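Local coordinates for oxidoreductase, 2OG-Fe oxygenase family protein, putative, expressed (Oryza sativa subsp. japonica, PDB 5XOI) that is probably an iron- and 2-oxoglutarate-dependent dioxygenase of the AlkB family, its oxygenase domain holding a manganese ion in the metal site here, at residues A[99-102]-A[103-106]. Residues are numbered along the deposited sequence; the frame is centred on the assembly and turned at random.
Sequences ASNE and FLRQ
Four consecutive N-H to C=O bonds of 2.8 to 3.0 Å, from F103 N to A99 O through Q106 N to E102 O, show the alpha-helical i to i+4 pattern. The carboxylate of E102 serves two residues of the next turn. With CG anti to the backbone N (chi1 177°) and the chain bent at chi2, OE1 reaches R105 and OE2 reaches Q106. R105 approaches side-on, NE at 3.0 Å and NH2 at 3.1 Å from the same atom, E102 OE1, which lies nearly in the guanidinium plane. One guanidinium face also lies over N101 O. These last two turns of helix 87-106 pack on the major beta-sheet of the double-stranded beta-helix fold: S100 and L104 rest on V14 of strand 13-16, and F103 reaches L6 and Y8 of edge strand 6-10. On the other branch of E102, Q106 NE2 meets the anti lone pair of OE2 at 2.9 Å, with carboxylate and amide planes 76° apart. A leucine in place of E102 would probably leave the R105 guanidinium without its salt-bridge mate and the Q106 amide freer to turn. N101 OD1 is hydrogen-bonded to L117 N.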
ATOM      1  N   ALA A  99      11.824   8.386   8.060  1.00 16.16           N
ATOM      2  CA  ALA A  99      11.045   9.122   9.046  1.00 16.44           C
ATOM      3  C   ALA A  99      10.506   8.194  10.122  1.00 17.22           C
ATOM      4  O   ALA A  99      10.509   8.540  11.311  1.00 16.89           O
ATOM      5  CB  ALA A  99       9.899   9.878   8.365  1.00 18.55           C
ATOM      6  N   SER A 100      10.039   7.010   9.725  1.00 15.94           N
ATOM      7  CA  SER A 100       9.547   6.046  10.704  1.00 18.67           C
ATOM      8  C   SER A 100      10.648   5.633  11.676  1.00 17.85           C
ATOM      9  O   SER A 100      10.420   5.539  12.887  1.00 15.94           O
ATOM     10  CB  SER A 100       8.982   4.822   9.991  1.00 20.64           C
ATOM     11  OG  SER A 100       7.828   5.163   9.251  1.00 19.93           O
ATOM     12  N   ASN A 101      11.842   5.341  11.158  1.00 16.30           N
ATOM     13  CA  ASN A 101      12.907   4.878  12.037  1.00 15.92           C
ATOM     14  C   ASN A 101      13.357   5.969  12.990  1.00 18.32           C
ATOM     15  O   ASN A 101      13.747   5.674  14.120  1.00 17.02           O
ATOM     16  CB  ASN A 101      14.077   4.356  11.210  1.00 16.21           C
ATOM     17  CG  ASN A 101      13.834   2.942  10.731  1.00 18.69           C
ATOM     18  OD1 ASN A 101      12.941   2.271  11.245  1.00 20.19           O
ATOM     19  ND2 ASN A 101      14.601   2.490   9.737  1.00 18.21           N
ATOM     20  N   GLU A 102      13.295   7.229  12.564  1.00 19.27           N
ATOM     21  CA  GLU A 102      13.594   8.325  13.475  1.00 18.80           C
ATOM     22  C   GLU A 102      12.541   8.412  14.569  1.00 18.86           C
ATOM     23  O   GLU A 102      12.870   8.611  15.743  1.00 18.67           O
ATOM     24  CB  GLU A 102      13.683   9.640  12.701  1.00 22.95           C
ATOM     25  CG  GLU A 102      13.917  10.861  13.585  1.00 20.57           C
ATOM     26  CD  GLU A 102      15.276  10.847  14.247  1.00 22.58           C
ATOM     27  OE1 GLU A 102      16.168  10.112  13.761  1.00 21.21           O
ATOM     28  OE2 GLU A 102      15.452  11.576  15.255  1.00 22.31           O
ATOM     29  N   PHE A 103      11.269   8.254  14.196  1.00 16.02           N
ATOM     30  CA  PHE A 103      10.195   8.203  15.180  1.00 16.31           C
ATOM     31  C   PHE A 103      10.418   7.065  16.173  1.00 18.80           C
ATOM     32  O   PHE A 103      10.319   7.261  17.387  1.00 20.08           O
ATOM     33  CB  PHE A 103       8.867   8.055  14.433  1.00 15.39           C
ATOM     34  CG  PHE A 103       7.690   7.726  15.296  1.00 18.82           C
ATOM     35  CD1 PHE A 103       7.188   8.654  16.187  1.00 18.93           C
ATOM     36  CD2 PHE A 103       7.037   6.510  15.158  1.00 22.10           C
ATOM     37  CE1 PHE A 103       6.074   8.367  16.964  1.00 22.05           C
ATOM     38  CE2 PHE A 103       5.927   6.208  15.933  1.00 22.34           C
ATOM     39  CZ  PHE A 103       5.443   7.143  16.841  1.00 21.64           C
ATOM     40  N   LEU A 104      10.710   5.858  15.668  1.00 18.18           N
ATOM     41  CA  LEU A 104      10.931   4.715  16.551  1.00 16.79           C
ATOM     42  C   LEU A 104      12.157   4.912  17.436  1.00 16.90           C
ATOM     43  O   LEU A 104      12.173   4.444  18.582  1.00 19.02           O
ATOM     44  CB  LEU A 104      11.076   3.430  15.728  1.00 19.77           C
ATOM     45  CG  LEU A 104       9.842   2.969  14.923  1.00 15.49           C
ATOM     46  CD1 LEU A 104      10.236   1.917  13.920  1.00 17.69           C
ATOM     47  CD2 LEU A 104       8.771   2.408  15.843  1.00 17.11           C
ATOM     48  N   ARG A 105      13.189   5.585  16.920  1.00 17.14           N
ATOM     49  CA  ARG A 105      14.338   5.946  17.751  1.00 19.46           C
ATOM     50  C   ARG A 105      13.915   6.824  18.921  1.00 20.82           C
ATOM     51  O   ARG A 105      14.354   6.626  20.062  1.00 20.61           O
ATOM     52  CB  ARG A 105      15.380   6.693  16.909  1.00 24.21           C
ATOM     53  CG  ARG A 105      16.438   5.843  16.269  1.00 38.29           C
ATOM     54  CD  ARG A 105      17.508   6.718  15.615  1.00 40.17           C
ATOM     55  NE  ARG A 105      17.060   7.359  14.383  1.00 44.12           N
ATOM     56  CZ  ARG A 105      17.079   6.793  13.179  1.00 30.93           C
ATOM     57  NH1 ARG A 105      17.514   5.545  13.011  1.00 32.11           N
ATOM     58  NH2 ARG A 105      16.649   7.477  12.139  1.00 31.16           N
ATOM     59  N   GLN A 106      13.079   7.824  18.652  1.00 19.61           N
ATOM     60  CA  GLN A 106      12.727   8.755  19.715  1.00 22.10           C
ATOM     61  C   GLN A 106      11.764   8.134  20.719  1.00 23.65           C
ATOM     62  O   GLN A 106      11.791   8.495  21.898  1.00 26.37           O
ATOM     63  CB  GLN A 106      12.150  10.037  19.113  1.00 24.65           C
ATOM     64  CG  GLN A 106      13.215  10.891  18.414  1.00 31.10           C
ATOM     65  CD  GLN A 106      12.656  12.185  17.866  1.00 37.09           C
ATOM     66  OE1 GLN A 106      11.705  12.742  18.414  1.00 39.22           O
ATOM     67  NE2 GLN A 106      13.238  12.668  16.774  1.00 39.64           N
TER